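Local coordinates for protein R.Ecl18kI (Enterobacter cloacae, PDB 2GB7) that recognises the double-stranded DNA sequence 5'-CCNGG-3' and cleaves it ahead of the first cytosine, as a type II restriction endonuclease that flips nucleotides, at residues Ile179-Leu185 with Met204-Asp210; Glu129-Gly134 with Tyr291-Tyr296; Val227-Val232 with Arg244-Glu249. The protein carries 1 engineered substitution. All blocks are in the same frame, centred on the assembly; numbering follows the deposited sequence.

Contact 1 (Ile179-Leu185 with Met204-Asp210). With nucleotides of chain B.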
loop_
_atom_site.group_PDB
_atom_site.type_symbol
_atom_site.label_atom_id
_atom_site.label_comp_id
_atom_site.label_asym_id
_atom_site.label_seq_id
_atom_site.Cartn_x
_atom_site.Cartn_y
_atom_site.Cartn_z
ATOM N N ILE F 179 11.764 15.299 6.803
ATOM C CA ILE F 179 11.775 13.873 7.133
ATOM C C ILE F 179 10.441 13.217 6.816
ATOM O O ILE F 179 9.390 13.703 7.260
ATOM C CB ILE F 179 12.101 13.649 8.624
ATOM C CG1 ILE F 179 13.422 14.340 8.994
ATOM C CG2 ILE F 179 12.120 12.136 8.952
ATOM C CD1 ILE F 179 13.634 14.495 10.517
ATOM N N SER F 180 10.511 12.131 6.051
ATOM C CA SER F 180 9.358 11.227 5.789
ATOM C C SER F 180 9.640 9.890 6.475
ATOM O O SER F 180 10.798 9.613 6.837
ATOM C CB SER F 180 9.210 10.977 4.278
ATOM O OG SER F 180 8.106 10.087 4.030
ATOM N N ALA F 181 8.589 9.108 6.725
ATOM C CA ALA F 181 8.814 7.841 7.412
ATOM C C ALA F 181 7.882 6.784 6.814
ATOM O O ALA F 181 6.741 7.089 6.540
ATOM C CB ALA F 181 8.510 8.014 8.851
ATOM N N LYS F 182 8.414 5.579 6.611
ATOM C CA LYS F 182 7.668 4.424 6.153
ATOM C C LYS F 182 8.235 3.250 6.906
ATOM O O LYS F 182 9.423 2.997 6.796
ATOM C CB LYS F 182 7.880 4.217 4.640
ATOM C CG LYS F 182 7.182 5.291 3.810
ATOM C CD LYS F 182 7.299 4.988 2.326
ATOM C CE LYS F 182 6.635 6.120 1.504
ATOM N NZ LYS F 182 5.208 6.368 1.898
ATOM N N THR F 183 7.408 2.531 7.664
ATOM C CA THR F 183 7.925 1.431 8.470
ATOM C C THR F 183 8.573 0.366 7.590
ATOM O O THR F 183 9.647 -0.145 7.921
ATOM C CB THR F 183 6.814 0.810 9.332
ATOM O OG1 THR F 183 5.708 0.449 8.492
ATOM C CG2 THR F 183 6.376 1.791 10.414
ATOM N N THR F 184 7.890 0.017 6.488
ATOM C CA THR F 184 8.439 -0.849 5.430
ATOM C C THR F 184 8.261 -0.096 4.132
ATOM O O THR F 184 7.413 0.810 4.057
ATOM C CB THR F 184 7.705 -2.200 5.315
ATOM O OG1 THR F 184 6.289 -1.987 5.264
ATOM C CG2 THR F 184 8.045 -3.111 6.511
ATOM N N LEU F 185 9.069 -0.445 3.140
ATOM C CA LEU F 185 9.092 0.246 1.839
ATOM C C LEU F 185 8.272 -0.414 0.761
ATOM O O LEU F 185 7.609 0.291 -0.005
ATOM C CB LEU F 185 10.528 0.436 1.323
ATOM C CG LEU F 185 11.436 1.252 2.239
ATOM C CD1 LEU F 185 12.781 1.636 1.546
ATOM C CD2 LEU F 185 10.750 2.540 2.706
ATOM N N MET F 204 15.349 14.780 0.828
ATOM C CA MET F 204 14.439 14.300 1.869
ATOM C C MET F 204 15.059 13.093 2.542
ATOM O O MET F 204 15.635 12.203 1.892
ATOM C CB MET F 204 13.040 13.945 1.314
ATOM C CG MET F 204 11.868 14.011 2.361
ATOM S SD MET F 204 10.311 13.448 1.722
ATOM C CE MET F 204 10.279 14.203 0.102
ATOM N N TYR F 205 14.892 13.050 3.843
ATOM C CA TYR F 205 15.346 11.874 4.595
ATOM C C TYR F 205 14.139 10.976 4.720
ATOM O O TYR F 205 13.064 11.442 5.098
ATOM C CB TYR F 205 15.803 12.296 5.980
ATOM C CG TYR F 205 17.093 13.107 5.888
ATOM C CD1 TYR F 205 18.309 12.512 6.161
ATOM C CD2 TYR F 205 17.058 14.434 5.465
ATOM C CE1 TYR F 205 19.499 13.232 6.061
ATOM C CE2 TYR F 205 18.216 15.145 5.309
ATOM C CZ TYR F 205 19.437 14.540 5.629
ATOM O OH TYR F 205 20.606 15.265 5.531
ATOM N N LEU F 206 14.337 9.692 4.431
ATOM C CA LEU F 206 13.266 8.678 4.462
ATOM C C LEU F 206 13.600 7.679 5.537
ATOM O O LEU F 206 14.455 6.796 5.349
ATOM C CB LEU F 206 13.146 7.990 3.108
ATOM C CG LEU F 206 12.173 6.800 3.060
ATOM C CD1 LEU F 206 10.808 7.310 3.473
ATOM C CD2 LEU F 206 12.130 6.126 1.652
ATOM N N ALA F 207 12.964 7.863 6.682
ATOM C CA ALA F 207 13.214 6.987 7.832
ATOM C C ALA F 207 12.488 5.671 7.637
ATOM O O ALA F 207 11.300 5.682 7.322
ATOM C CB ALA F 207 12.688 7.637 9.077
ATOM N N THR F 208 13.151 4.543 7.920
ATOM C CA THR F 208 12.465 3.232 7.763
ATOM C C THR F 208 13.012 2.199 8.706
ATOM O O THR F 208 14.108 2.360 9.216
ATOM C CB THR F 208 12.582 2.691 6.287
ATOM O OG1 THR F 208 11.717 1.557 6.102
ATOM C CG2 THR F 208 14.007 2.268 5.964
ATOM N N LEU F 209 12.220 1.155 8.969
ATOM C CA LEU F 209 12.688 0.005 9.719
ATOM C C LEU F 209 12.950 -1.202 8.819
ATOM O O LEU F 209 13.369 -2.258 9.296
ATOM C CB LEU F 209 11.653 -0.353 10.799
ATOM C CG LEU F 209 11.529 0.753 11.843
ATOM C CD1 LEU F 209 10.506 0.450 12.894
ATOM C CD2 LEU F 209 12.886 1.083 12.503
ATOM N N ASP F 210 12.688 -1.036 7.521
ATOM C CA ASP F 210 12.779 -2.087 6.522
ATOM C C ASP F 210 14.201 -2.608 6.415
ATOM O O ASP F 210 15.129 -1.823 6.335
ATOM C CB ASP F 210 12.367 -1.512 5.159
ATOM C CG ASP F 210 11.960 -2.584 4.160
ATOM O OD1 ASP F 210 12.650 -3.608 4.022
ATOM O OD2 ASP F 210 10.927 -2.413 3.528
ATOM P P DC B 4 3.790 3.617 6.731
ATOM O OP1 DC B 4 4.864 3.606 7.753
ATOM O OP2 DC B 4 4.083 4.094 5.351
ATOM O "O5'" DC B 4 3.172 2.154 6.611
ATOM C "C5'" DC B 4 2.656 1.490 7.756
ATOM C "C4'" DC B 4 2.070 0.156 7.356
ATOM O "O4'" DC B 4 0.917 0.384 6.510
ATOM C "C3'" DC B 4 3.017 -0.749 6.566
ATOM O "O3'" DC B 4 2.836 -2.112 6.960
ATOM C "C2'" DC B 4 2.557 -0.567 5.129
ATOM C "C1'" DC B 4 1.064 -0.325 5.290
ATOM N N1 DC B 4 0.482 0.495 4.217
ATOM C C2 DC B 4 -0.716 0.079 3.607
ATOM O O2 DC B 4 -1.306 -0.920 4.044
ATOM N N3 DC B 4 -1.198 0.783 2.559
ATOM C C4 DC B 4 -0.544 1.867 2.122
ATOM N N4 DC B 4 -1.029 2.495 1.043
ATOM C C5 DC B 4 0.640 2.342 2.758
ATOM C C6 DC B 4 1.113 1.631 3.793
ATOM P P DT B 5 3.829 -2.762 8.034
ATOM O OP1 DT B 5 5.174 -2.174 7.829
ATOM O OP2 DT B 5 3.656 -4.234 7.963
ATOM O "O5'" DT B 5 3.278 -2.248 9.439
ATOM C "C5'" DT B 5 2.035 -2.717 9.971
ATOM C "C4'" DT B 5 2.229 -4.067 10.621
ATOM O "O4'" DT B 5 3.303 -4.018 11.594
ATOM C "C3'" DT B 5 1.015 -4.650 11.353
ATOM O "O3'" DT B 5 0.897 -6.034 11.010
ATOM C "C2'" DT B 5 1.407 -4.538 12.821
ATOM C "C1'" DT B 5 2.903 -4.764 12.727
ATOM N N1 DT B 5 3.733 -4.344 13.874
ATOM C C2 DT B 5 4.707 -5.223 14.299
ATOM O O2 DT B 5 4.877 -6.320 13.793
ATOM N N3 DT B 5 5.469 -4.770 15.344
ATOM C C4 DT B 5 5.351 -3.559 15.999
ATOM O O4 DT B 5 6.119 -3.284 16.917
ATOM C C5 DT B 5 4.295 -2.695 15.514
ATOM C C7 DT B 5 4.079 -1.371 16.172
ATOM C C6 DT B 5 3.551 -3.127 14.488
#
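Strands 179-181 and 204-207 run parallel, their axes 27° apart, with Ile179 beside Tyr205, Ser180 beside Leu206 and Ala181 beside Ala207; Tyr205 O accepts from Ser180 N, Ser180 O from Ala207 N, and Ala207 O from Lys182 N. Ala181 CB and Ala207 CB, 4.2 Å apart, share a face with Ile179 and Tyr205, and their small methyls suit a surface on which Leu128 of helix 102-134 lies against both. On the other face Met204 SD rests on Ser180 CB, while Ser180 OG is bonded to Leu158 O. Leu185 and Leu206 lie alongside with their chains running opposite ways, Leu185 CD2 to Leu206 CD2 4.0 Å. The strands are the two arms of a beta-alpha-beta unit whose helix 191-199 lies over the Met204 and Leu206 side, in the sheet of a PDDEXK-clan nuclease domain. Beyond the strands, Thr208 OG1 donates to Lys182 O at 2.8 Å and accepts from Asp210 N, the latter bond forming an ST turn. Asp210 OD2 uses its anti lone pair for Leu185 N, at 2.7 Å and an almost straight 173°, while OD1 holds Ser212. Next to these bonds the chain meets the DNA. Thr183 N donates to OP1 of DC4 of chain B at 2.8 Å, and OG1 of Thr183 and OG1 of Thr184 each bond OP1 of DT5 of chain B at 2.8 Å, two hydroxyls gripping one phosphate oxygen. Lys182 runs away from strand 204-207, its NZ paired with Glu191.

Contact 2 (Glu129-Gly134 with Tyr291-Tyr296)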
loop_
_atom_site.group_PDB
_atom_site.type_symbol
_atom_site.label_atom_id
_atom_site.label_comp_id
_atom_site.label_asym_id
_atom_site.label_seq_id
_atom_site.Cartn_x
_atom_site.Cartn_y
_atom_site.Cartn_z
ATOM N N GLU F 129 8.711 12.019 15.974
ATOM C CA GLU F 129 8.350 13.357 16.404
ATOM C C GLU F 129 8.887 13.607 17.806
ATOM O O GLU F 129 9.584 14.611 18.055
ATOM C CB GLU F 129 6.833 13.422 16.432
ATOM C CG GLU F 129 6.275 14.722 16.815
ATOM C CD GLU F 129 4.764 14.732 16.710
ATOM O OE1 GLU F 129 4.184 13.782 16.115
ATOM O OE2 GLU F 129 4.175 15.707 17.215
ATOM N N LEU F 130 8.602 12.689 18.724
ATOM C CA LEU F 130 9.108 12.844 20.091
ATOM C C LEU F 130 10.630 12.783 20.175
ATOM O O LEU F 130 11.208 13.434 21.015
ATOM C CB LEU F 130 8.458 11.819 21.032
ATOM C CG LEU F 130 6.966 12.081 21.242
ATOM C CD1 LEU F 130 6.326 10.920 21.985
ATOM C CD2 LEU F 130 6.730 13.360 22.037
ATOM N N LEU F 131 11.260 12.031 19.276
ATOM C CA LEU F 131 12.722 12.019 19.171
ATOM C C LEU F 131 13.266 13.416 18.877
ATOM O O LEU F 131 14.180 13.864 19.523
ATOM C CB LEU F 131 13.161 11.027 18.083
ATOM C CG LEU F 131 14.641 11.010 17.700
ATOM C CD1 LEU F 131 15.476 10.653 18.915
ATOM C CD2 LEU F 131 14.855 10.003 16.598
ATOM N N MET F 132 12.719 14.077 17.854
ATOM C CA MET F 132 13.170 15.439 17.526
ATOM C C MET F 132 12.893 16.412 18.673
ATOM O O MET F 132 13.761 17.219 19.019
ATOM C CB MET F 132 12.471 15.899 16.241
ATOM C CG MET F 132 12.729 14.996 15.052
ATOM S SD MET F 132 14.464 14.716 14.688
ATOM C CE MET F 132 14.824 16.241 13.842
ATOM N N MET F 133 11.725 16.289 19.325
ATOM C CA MET F 133 11.395 17.146 20.496
ATOM C C MET F 133 12.349 16.905 21.652
ATOM O O MET F 133 12.894 17.850 22.245
ATOM C CB MET F 133 9.962 16.921 20.944
ATOM C CG MET F 133 8.990 17.306 19.862
ATOM S SD MET F 133 7.290 16.999 20.326
ATOM C CE MET F 133 6.545 17.722 18.842
ATOM N N GLY F 134 12.605 15.636 21.933
ATOM C CA GLY F 134 13.564 15.271 22.972
ATOM C C GLY F 134 14.952 15.848 22.682
ATOM O O GLY F 134 15.682 16.276 23.592
ATOM N N TYR F 291 4.280 17.305 27.972
ATOM C CA TYR F 291 5.685 17.324 27.498
ATOM C C TYR F 291 5.796 18.043 26.164
ATOM O O TYR F 291 6.757 18.762 25.916
ATOM C CB TYR F 291 6.264 15.914 27.383
ATOM C CG TYR F 291 7.714 15.842 26.895
ATOM C CD1 TYR F 291 8.775 15.821 27.809
ATOM C CD2 TYR F 291 8.024 15.769 25.528
ATOM C CE1 TYR F 291 10.099 15.712 27.371
ATOM C CE2 TYR F 291 9.351 15.694 25.087
ATOM C CZ TYR F 291 10.377 15.658 26.025
ATOM O OH TYR F 291 11.678 15.575 25.600
ATOM N N VAL F 292 4.812 17.819 25.302
ATOM C CA VAL F 292 4.843 18.391 23.977
ATOM C C VAL F 292 4.487 19.875 24.026
ATOM O O VAL F 292 5.114 20.706 23.354
ATOM C CB VAL F 292 3.889 17.634 23.043
ATOM C CG1 VAL F 292 3.888 18.282 21.672
ATOM C CG2 VAL F 292 4.330 16.166 22.926
ATOM N N VAL F 293 3.481 20.211 24.829
ATOM C CA VAL F 293 3.138 21.619 25.052
ATOM C C VAL F 293 4.364 22.373 25.570
ATOM O O VAL F 293 4.660 23.454 25.092
ATOM C CB VAL F 293 1.914 21.795 26.002
ATOM C CG1 VAL F 293 1.680 23.273 26.336
ATOM C CG2 VAL F 293 0.685 21.205 25.372
ATOM N N ASN F 294 5.078 21.800 26.533
ATOM C CA ASN F 294 6.222 22.511 27.051
ATOM C C ASN F 294 7.304 22.700 25.985
ATOM O O ASN F 294 7.931 23.755 25.931
ATOM C CB ASN F 294 6.704 21.835 28.331
ATOM C CG ASN F 294 5.642 21.929 29.427
ATOM O OD1 ASN F 294 4.680 22.694 29.318
ATOM N ND2 ASN F 294 5.823 21.144 30.490
ATOM N N TYR F 295 7.492 21.707 25.120
ATOM C CA TYR F 295 8.441 21.812 24.009
ATOM C C TYR F 295 8.079 22.979 23.103
ATOM O O TYR F 295 8.939 23.786 22.729
ATOM C CB TYR F 295 8.468 20.494 23.220
ATOM C CG TYR F 295 9.053 20.634 21.837
ATOM C CD1 TYR F 295 10.420 20.543 21.629
ATOM C CD2 TYR F 295 8.225 20.855 20.749
ATOM C CE1 TYR F 295 10.949 20.702 20.358
ATOM C CE2 TYR F 295 8.730 20.983 19.478
ATOM C CZ TYR F 295 10.094 20.916 19.290
ATOM O OH TYR F 295 10.597 21.044 18.017
ATOM N N TYR F 296 6.799 23.088 22.759
ATOM C CA TYR F 296 6.366 24.184 21.902
ATOM C C TYR F 296 6.467 25.546 22.594
ATOM O O TYR F 296 6.849 26.538 21.979
ATOM C CB TYR F 296 4.961 23.937 21.407
ATOM C CG TYR F 296 4.884 22.939 20.275
ATOM C CD1 TYR F 296 4.256 21.720 20.467
ATOM C CD2 TYR F 296 5.406 23.228 19.004
ATOM C CE1 TYR F 296 4.166 20.796 19.459
ATOM C CE2 TYR F 296 5.329 22.283 17.964
ATOM C CZ TYR F 296 4.694 21.063 18.224
ATOM O OH TYR F 296 4.519 20.072 17.269
#
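Met133 is a knob in a hole formed by Tyr291, Val292, Tyr295 and Tyr296, where segments 129-134 and 291-296 of helices 102-134 and 290-302 cross at 50° with their axes 10.8 Å apart. No hydrogen bond joins the two segments, so the interface rests on apolar and aromatic contacts. The aromatic ones centre on Tyr295: Met133 CG stands over the middle of its ring, 3.6 Å from the centroid and only 6° off the normal, in a CH-pi contact. Met133 SD is 4.4 Å from the same centroid but oblique to it, a Met-aromatic contact. A long, unbranched methionine suits this hole because its chain, extended beyond CG (chi2 178°), carries the sulfur to Val292 CG1 at 3.9 Å and the terminal CE to Tyr296 OH at 3.5 Å. Among purely aliphatic contacts, Leu130 CD2 meets Val292 CG2 at 3.8 Å, the side chains crossing at about a right angle. Helix 24-34 adds two rings, Phe25 against Val292 and Phe32 against Leu130. The polar end of Tyr295 is satisfied outside the pair, its OH bonding Ile137 O and Val139 N. Tyr291 OH lies 3.2 Å from Gly134 CA, which sits at the edge of the ring, near its plane.

Contact 3 (Val227-Val232 with Arg244-Glu249)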
loop_
_atom_site.group_PDB
_atom_site.type_symbol
_atom_site.label_atom_id
_atom_site.label_comp_id
_atom_site.label_asym_id
_atom_site.label_seq_id
_atom_site.Cartn_x
_atom_site.Cartn_y
_atom_site.Cartn_z
ATOM N N VAL F 227 17.403 10.099 0.874
ATOM C CA VAL F 227 18.375 9.270 1.591
ATOM C C VAL F 227 17.651 8.432 2.601
ATOM O O VAL F 227 16.895 8.970 3.402
ATOM C CB VAL F 227 19.412 10.130 2.337
ATOM C CG1 VAL F 227 20.448 9.232 2.943
ATOM C CG2 VAL F 227 20.077 11.071 1.363
ATOM N N VAL F 228 17.869 7.113 2.547
ATOM C CA VAL F 228 17.251 6.190 3.501
ATOM C C VAL F 228 18.042 6.240 4.800
ATOM O O VAL F 228 19.301 6.277 4.801
ATOM C CB VAL F 228 17.226 4.759 2.980
ATOM C CG1 VAL F 228 16.520 3.815 3.979
ATOM C CG2 VAL F 228 16.523 4.737 1.601
ATOM N N VAL F 229 17.276 6.296 5.880
ATOM C CA VAL F 229 17.781 6.417 7.254
ATOM C C VAL F 229 17.187 5.229 7.995
ATOM O O VAL F 229 15.975 5.024 7.977
ATOM C CB VAL F 229 17.324 7.722 7.905
ATOM C CG1 VAL F 229 17.771 7.800 9.350
ATOM C CG2 VAL F 229 17.886 8.938 7.146
ATOM N N THR F 230 18.016 4.425 8.644
ATOM C CA THR F 230 17.457 3.295 9.417
ATOM C C THR F 230 18.273 3.116 10.688
ATOM O O THR F 230 19.115 3.940 11.003
ATOM C CB THR F 230 17.395 1.991 8.564
ATOM O OG1 THR F 230 16.548 1.018 9.179
ATOM C CG2 THR F 230 18.792 1.394 8.289
ATOM N N THR F 231 17.971 2.081 11.446
ATOM C CA THR F 231 18.674 1.878 12.690
ATOM C C THR F 231 20.106 1.469 12.443
ATOM O O THR F 231 20.489 1.067 11.337
ATOM C CB THR F 231 18.014 0.789 13.544
ATOM O OG1 THR F 231 17.975 -0.438 12.796
ATOM C CG2 THR F 231 16.616 1.212 13.949
ATOM N N VAL F 232 20.917 1.587 13.510
ATOM C CA VAL F 232 22.298 1.151 13.416
ATOM C C VAL F 232 22.299 -0.340 13.101
ATOM O O VAL F 232 23.023 -0.789 12.212
ATOM C CB VAL F 232 23.116 1.412 14.723
ATOM C CG1 VAL F 232 24.516 0.765 14.628
ATOM C CG2 VAL F 232 23.250 2.895 14.988
ATOM N N ARG F 244 25.513 5.243 1.133
ATOM C CA ARG F 244 24.241 5.864 0.745
ATOM C C ARG F 244 23.112 5.619 1.734
ATOM O O ARG F 244 22.056 6.226 1.630
ATOM C CB ARG F 244 23.819 5.426 -0.652
ATOM C CG ARG F 244 24.820 5.828 -1.701
ATOM C CD ARG F 244 24.375 5.403 -3.062
ATOM N NE ARG F 244 25.328 5.913 -4.033
ATOM C CZ ARG F 244 25.153 5.880 -5.344
ATOM N NH1 ARG F 244 24.054 5.336 -5.871
ATOM N NH2 ARG F 244 26.084 6.401 -6.124
ATOM N N VAL F 245 23.327 4.715 2.681
ATOM C CA VAL F 245 22.331 4.405 3.685
ATOM C C VAL F 245 22.836 4.997 4.997
ATOM O O VAL F 245 24.009 4.786 5.369
ATOM C CB VAL F 245 22.128 2.864 3.806
ATOM C CG1 VAL F 245 21.241 2.531 4.985
ATOM C CG2 VAL F 245 21.532 2.279 2.481
ATOM N N LEU F 246 21.988 5.777 5.654
ATOM C CA LEU F 246 22.399 6.499 6.882
ATOM C C LEU F 246 21.709 5.866 8.070
ATOM O O LEU F 246 20.717 5.151 7.922
ATOM C CB LEU F 246 21.970 7.970 6.818
ATOM C CG LEU F 246 22.711 8.927 5.875
ATOM C CD1 LEU F 246 22.161 10.355 6.068
ATOM C CD2 LEU F 246 24.199 8.891 6.041
ATOM N N THR F 247 22.241 6.131 9.257
ATOM C CA THR F 247 21.585 5.725 10.495
ATOM C C THR F 247 20.822 6.900 11.082
ATOM O O THR F 247 21.103 8.036 10.743
ATOM C CB THR F 247 22.610 5.289 11.541
ATOM O OG1 THR F 247 23.472 6.403 11.834
ATOM C CG2 THR F 247 23.394 4.114 11.014
ATOM N N PHE F 248 19.878 6.639 11.994
ATOM C CA PHE F 248 19.238 7.737 12.724
ATOM C C PHE F 248 20.259 8.619 13.428
ATOM O O PHE F 248 20.051 9.808 13.565
ATOM C CB PHE F 248 18.230 7.206 13.717
ATOM C CG PHE F 248 17.039 6.609 13.043
ATOM C CD1 PHE F 248 16.126 7.429 12.412
ATOM C CD2 PHE F 248 16.867 5.236 12.980
ATOM C CE1 PHE F 248 14.988 6.845 11.763
ATOM C CE2 PHE F 248 15.778 4.670 12.330
ATOM C CZ PHE F 248 14.855 5.477 11.719
ATOM N N GLU F 249 21.357 8.018 13.855
ATOM C CA GLU F 249 22.422 8.800 14.478
ATOM C C GLU F 249 23.004 9.878 13.551
ATOM O O GLU F 249 23.232 11.021 13.972
ATOM C CB GLU F 249 23.491 7.835 14.971
ATOM C CG GLU F 249 23.135 7.140 16.286
ATOM C CD GLU F 249 22.048 6.051 16.198
ATOM O OE1 GLU F 249 21.625 5.651 15.087
ATOM O OE2 GLU F 249 21.656 5.559 17.289
HETATM O O HOH W 1 19.608 5.535 1.004
#
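Arg244 O and Val228 N are joined through a water molecule, which donates to Arg244 O at 2.6 Å and accepts from Val228 N at 2.8 Å. Past this bridge the parallel strands 227-230 and 245-247 bond directly: Leu246 N donates to Val228 O at 2.9 Å, and Leu246 O accepts Thr230 N. Thr230 O takes the more bent bond from Phe248 N, at 3.0 Å and 136°, just where the second strand turns into helix 248-259. Val227, Val228 and Val229 are beta-branched, which suits the extended backbone of a strand. Val227 CG1 packs on Leu246 CG at 3.7 Å, and Val229 CG1 lies over one face of the Phe248 ring, 4.0 Å from its centroid in a CH-pi contact. Phe248 reaches this valine because its CG stands anti to the carbonyl carbon (chi1 -69°), which brings the ring back across the strand; Thr230 N lies over the same face. Thr231 and Thr247 occupy N-cap positions, each hydroxyl capping a backbone N of the helix that follows, in the case of Thr231 that of Asn234. Together the strands and helix 232-238 form a beta-alpha-beta unit at the edge of the chain's sheet. Strand 204-207 flanks strand 226-230 on its other side, helix 49-77 meets Phe248 through Pro49 and Ile53, and helix 215-223 packs on Val228 and Val245.

How the contacts relate
Following the chain from the N terminus, residues 129-134 at the end of helix 102-134 open the longest loop, which residues 291-296 near the C terminus close as contact 2. Contacts 1 and 3 both nest inside it, one after the other: contact 1 closes over helix 191-199 before contact 3 opens and closes over helix 232-238. None of the loops cross. Strands 204-207 and 226-230 are neighbours, so contacts 1 and 3 belong to one sheet, joined by a probable hydrogen bond between Leu206 N and Val227 O and by Ala207 CB packing on Phe248 CE1. Contact 2 binds the C-terminal helix to helix 102-134, which also touches the sheet where Met132 CE packs on Ile179 CD1.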